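GTP cyclohydrolase 1 type 2 homolog (Escherichia coli, Escherichia coli O157:H7, PDB 1NMO) is a toroidal homohexamer with a dinuclear metal site that may take part in degrading radiation-damaged nucleotides, its exact function being unsettled. Local coordinates at residues A[135-138]-A[139-143]; A[82-85]-A[86-90]. All coordinates share one frame; numbering follows the deposited sequence.

Contact 1. Residues A[135-138]-A[139-143]; sequences MPVP and GLELA
The carboxylate of Glu141 lies flat beneath Val137, so that one of its faces is covered by the strand-to-helix corner where strand 128-137 ends and Pro138 is the N-cap of helix 139-150. Val137 CB stands almost straight over Glu141 CD at 3.8 Å, and Val137 CG1 sits above Glu141 OE2 at 3.7 Å. Pro138 CD approaches the same face near its rim, 3.2 Å from Glu141 OE1, a spacing consistent with a CH...O contact. At the edge, the methyl CE of selenomethionine Met135 makes a looser approach from beside OE2.

Pro138 O receives Leu142 N at 3.0 Å with an N-H...O angle of 152°, the first i to i+4 bond of the helix; Ala143 N continues the series to Gly139 O. Glu141 holds the N3 position, but a proline N-cap has no backbone N-H for a capping-box bond, and the carboxylate spreads over the valine and the proline ring instead. An unusual chi1 of -136°, well off a staggered value, followed by an extended chain, carries it back there. Its negative charge may feel the helix dipole only weakly, since the carboxylate is turned back over the strand end.

Gly139 O also accepts a hydrogen bond from Tyr211 OH, and Leu142 packs on Tyr211 and Val165, which joins the turn to the six-stranded sheet. The other methyl of Val137, CG2, points into the first helical turn, 3.6 Å from Leu142 N and 3.7 Å from Glu141 CB.

Contact 2. Residues A[82-85]-A[86-90]; sequences RLKT and LLAND
Asn89, at the end of helix 78-88, reaches back to Thr85: its ND2 donates to Thr85 O at 2.8 Å, lying in the carbonyl plane on a lone pair, though the 137° N-H...O angle is bent. With CG anti to the carbonyl carbon (chi1 -68°), the side-chain amide takes the i+4 donor role at Thr85 O, while the backbone Asn89 N turns to Leu86 O at 3.2 Å. Leu86 O also accepts from Ile91 N, and Asp90 N bonds to Leu87 O; with Asp90 at positive phi, these bonds form a Schellman motif that ends the helix.

Before that end the regular ladder is intact: Leu86 N to Arg82 O, Leu87 N to Leu83 O at 2.7 Å, and Ala88 N to Lys84 O at 2.8 Å. Thr85 OG1 is bonded to Asn81 O and Gln46 NE2, and Arg82 NH2 forms a salt bridge with Glu205 of the third subunit. Leu87 CD1 lies 4.0 Å from Leu83 CB, an apolar contact one helical turn apart.

The helix belongs to the beta-alpha-beta unit of strands 59-62 and 92-95. Leu83 and Leu87 pack on Val29 of strand 26-29, whereas Thr85 and Asn89 meet Val53 of helix 46-54.

Overall arrangement
From the N terminus, contact 2 comes first, inside helix 78-88 of the unit that links strands 59-62 and 92-95 in the five-stranded mixed sheet. Contact 1 follows, where strand 128-137 of the six-stranded mixed sheet turns into helix 139-150. Each joins adjacent segments, so neither closes a long loop; they run in series, without nesting or crossing. The centres of contact 1 and contact 2 are about 46 Å apart, on opposite sides of the chain's centre. The nearest atoms of contact 1 and contact 2 are about 29 Å apart. Contact 2 thus marks a helix end and contact 1 a helix start, one beside each sheet. Through Arg82 and Leu140 respectively, both also reach other subunits of the hexamer.

Contact 1. Residues A[135-138]-A[139-143]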
loop_
_atom_site.group_PDB
_atom_site.type_symbol
_atom_site.label_atom_id
_atom_site.label_comp_id
_atom_site.label_asym_id
_atom_site.label_seq_id
_atom_site.Cartn_x
_atom_site.Cartn_y
_atom_site.Cartn_z
HETATM N N MSE A 135 10.172 16.155 -33.314
HETATM C CA MSE A 135 8.899 15.512 -33.574
HETATM C C MSE A 135 7.940 16.159 -32.622
HETATM O O MSE A 135 7.679 15.619 -31.523
HETATM C CB MSE A 135 8.974 14.018 -33.359
HETATM C CG MSE A 135 7.938 13.311 -34.242
HETATM SE SE MSE A 135 7.465 11.466 -33.611
HETATM C CE MSE A 135 6.685 11.904 -31.852
ATOM N N PRO A 136 7.349 17.317 -33.039
ATOM C CA PRO A 136 6.411 18.050 -32.150
ATOM C C PRO A 136 5.348 17.131 -31.698
ATOM O O PRO A 136 5.007 16.291 -32.479
ATOM C CB PRO A 136 5.847 19.149 -33.032
ATOM C CG PRO A 136 6.901 19.302 -34.186
ATOM C CD PRO A 136 7.262 17.818 -34.431
ATOM N N VAL A 137 4.872 17.274 -30.443
ATOM C CA VAL A 137 3.791 16.505 -29.847
ATOM C C VAL A 137 3.032 17.369 -28.802
ATOM O O VAL A 137 3.483 18.446 -28.453
ATOM C CB VAL A 137 4.324 15.272 -29.178
ATOM C CG1 VAL A 137 5.217 14.589 -30.144
ATOM C CG2 VAL A 137 5.057 15.636 -27.870
ATOM N N PRO A 138 1.828 16.936 -28.348
ATOM C CA PRO A 138 1.141 17.783 -27.353
ATOM C C PRO A 138 1.857 17.671 -25.988
ATOM O O PRO A 138 2.696 16.785 -25.771
ATOM C CB PRO A 138 -0.268 17.193 -27.302
ATOM C CG PRO A 138 -0.402 16.445 -28.662
ATOM C CD PRO A 138 0.968 15.807 -28.776
ATOM N N GLY A 139 1.492 18.534 -25.037
ATOM C CA GLY A 139 2.163 18.532 -23.755
ATOM C C GLY A 139 2.159 17.273 -22.940
ATOM O O GLY A 139 3.159 16.979 -22.288
ATOM N N LEU A 140 1.060 16.515 -22.963
ATOM C CA LEU A 140 0.953 15.290 -22.152
ATOM C C LEU A 140 1.951 14.266 -22.672
ATOM O O LEU A 140 2.713 13.603 -21.923
ATOM C CB LEU A 140 -0.478 14.765 -22.245
ATOM C CG LEU A 140 -0.709 13.255 -22.013
ATOM C CD1 LEU A 140 -0.428 12.957 -20.539
ATOM C CD2 LEU A 140 -2.219 12.845 -22.335
ATOM N N GLU A 141 1.967 14.169 -23.985
ATOM C CA GLU A 141 2.889 13.268 -24.688
ATOM C C GLU A 141 4.338 13.670 -24.385
ATOM O O GLU A 141 5.216 12.804 -24.200
ATOM C CB GLU A 141 2.643 13.375 -26.197
ATOM C CG GLU A 141 2.636 12.002 -26.849
ATOM C CD GLU A 141 2.496 12.067 -28.391
ATOM O OE1 GLU A 141 1.444 12.622 -28.876
ATOM O OE2 GLU A 141 3.436 11.544 -29.085
ATOM N N LEU A 142 4.612 14.962 -24.338
ATOM C CA LEU A 142 5.978 15.361 -24.048
ATOM C C LEU A 142 6.308 14.894 -22.618
ATOM O O LEU A 142 7.411 14.479 -22.335
ATOM C CB LEU A 142 6.143 16.891 -24.172
ATOM C CG LEU A 142 7.592 17.338 -23.955
ATOM C CD1 LEU A 142 8.491 16.467 -24.818
ATOM C CD2 LEU A 142 7.778 18.830 -24.315
ATOM N N ALA A 143 5.340 14.946 -21.719
ATOM C CA ALA A 143 5.549 14.537 -20.321
ATOM C C ALA A 143 5.909 13.101 -20.252
ATOM O O ALA A 143 6.870 12.704 -19.580
ATOM C CB ALA A 143 4.307 14.754 -19.523
#

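Contact 2. Residues A[82-85]-A[86-90]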
loop_
_atom_site.group_PDB
_atom_site.type_symbol
_atom_site.label_atom_id
_atom_site.label_comp_id
_atom_site.label_asym_id
_atom_site.label_seq_id
_atom_site.Cartn_x
_atom_site.Cartn_y
_atom_site.Cartn_z
ATOM N N ARG A 82 33.228 13.970 4.630
ATOM C CA ARG A 82 33.563 13.950 3.243
ATOM C C ARG A 82 35.024 14.247 2.983
ATOM O O ARG A 82 35.665 13.626 2.130
ATOM C CB ARG A 82 32.703 14.967 2.557
ATOM C CG ARG A 82 31.323 14.618 2.478
ATOM C CD ARG A 82 30.504 15.899 2.058
ATOM N NE ARG A 82 29.144 15.398 1.791
ATOM C CZ ARG A 82 28.285 15.947 0.969
ATOM N NH1 ARG A 82 28.604 17.052 0.326
ATOM N NH2 ARG A 82 27.124 15.330 0.745
ATOM N N LEU A 83 35.551 15.246 3.701
ATOM C CA LEU A 83 36.917 15.657 3.520
ATOM C C LEU A 83 37.863 14.652 4.204
ATOM O O LEU A 83 39.033 14.487 3.764
ATOM C CB LEU A 83 37.112 17.085 4.085
ATOM C CG LEU A 83 36.395 18.168 3.317
ATOM C CD1 LEU A 83 36.488 19.494 3.991
ATOM C CD2 LEU A 83 36.989 18.189 1.943
ATOM N N LYS A 84 37.409 13.984 5.270
ATOM C CA LYS A 84 38.291 13.017 5.891
ATOM C C LYS A 84 38.355 11.913 4.882
ATOM O O LYS A 84 39.422 11.380 4.593
ATOM C CB LYS A 84 37.704 12.379 7.143
ATOM C CG LYS A 84 38.688 11.351 7.803
ATOM C CD LYS A 84 38.103 10.687 9.070
ATOM C CE LYS A 84 39.048 9.624 9.640
ATOM N NZ LYS A 84 38.400 8.853 10.818
ATOM N N THR A 85 37.215 11.533 4.329
ATOM C CA THR A 85 37.269 10.414 3.408
ATOM C C THR A 85 38.225 10.691 2.213
ATOM O O THR A 85 38.993 9.822 1.782
ATOM C CB THR A 85 35.894 10.120 2.882
ATOM O OG1 THR A 85 35.028 9.732 3.962
ATOM C CG2 THR A 85 36.003 8.968 1.903
ATOM N N LEU A 86 38.178 11.887 1.660
ATOM C CA LEU A 86 39.045 12.234 0.529
ATOM C C LEU A 86 40.486 12.383 1.004
ATOM O O LEU A 86 41.440 11.787 0.435
ATOM C CB LEU A 86 38.607 13.614 -0.081
ATOM C CG LEU A 86 37.279 13.693 -0.863
ATOM C CD1 LEU A 86 36.728 15.103 -0.984
ATOM C CD2 LEU A 86 37.504 13.084 -2.217
ATOM N N LEU A 87 40.683 13.188 2.055
ATOM C CA LEU A 87 42.067 13.454 2.431
ATOM C C LEU A 87 42.743 12.279 2.977
ATOM O O LEU A 87 43.853 12.022 2.585
ATOM C CB LEU A 87 42.186 14.605 3.428
ATOM C CG LEU A 87 41.830 15.907 2.768
ATOM C CD1 LEU A 87 41.138 16.795 3.776
ATOM C CD2 LEU A 87 43.094 16.559 2.298
ATOM N N ALA A 88 42.085 11.516 3.842
ATOM C CA ALA A 88 42.825 10.387 4.413
ATOM C C ALA A 88 43.148 9.291 3.397
ATOM O O ALA A 88 44.018 8.435 3.646
ATOM C CB ALA A 88 42.072 9.784 5.601
ATOM N N ASN A 89 42.457 9.290 2.246
ATOM C CA ASN A 89 42.715 8.231 1.237
ATOM C C ASN A 89 43.437 8.829 0.004
ATOM O O ASN A 89 43.586 8.173 -1.005
ATOM C CB ASN A 89 41.371 7.586 0.841
ATOM C CG ASN A 89 40.773 6.811 1.960
ATOM O OD1 ASN A 89 41.454 5.949 2.503
ATOM N ND2 ASN A 89 39.534 7.103 2.348
ATOM N N ASP A 90 43.886 10.072 0.115
ATOM C CA ASP A 90 44.621 10.767 -0.950
ATOM C C ASP A 90 43.868 10.789 -2.239
ATOM O O ASP A 90 44.452 10.653 -3.318
ATOM C CB ASP A 90 45.956 10.127 -1.218
ATOM C CG ASP A 90 46.832 10.112 -0.016
ATOM O OD1 ASP A 90 47.030 11.207 0.567
ATOM O OD2 ASP A 90 47.321 8.983 0.342
#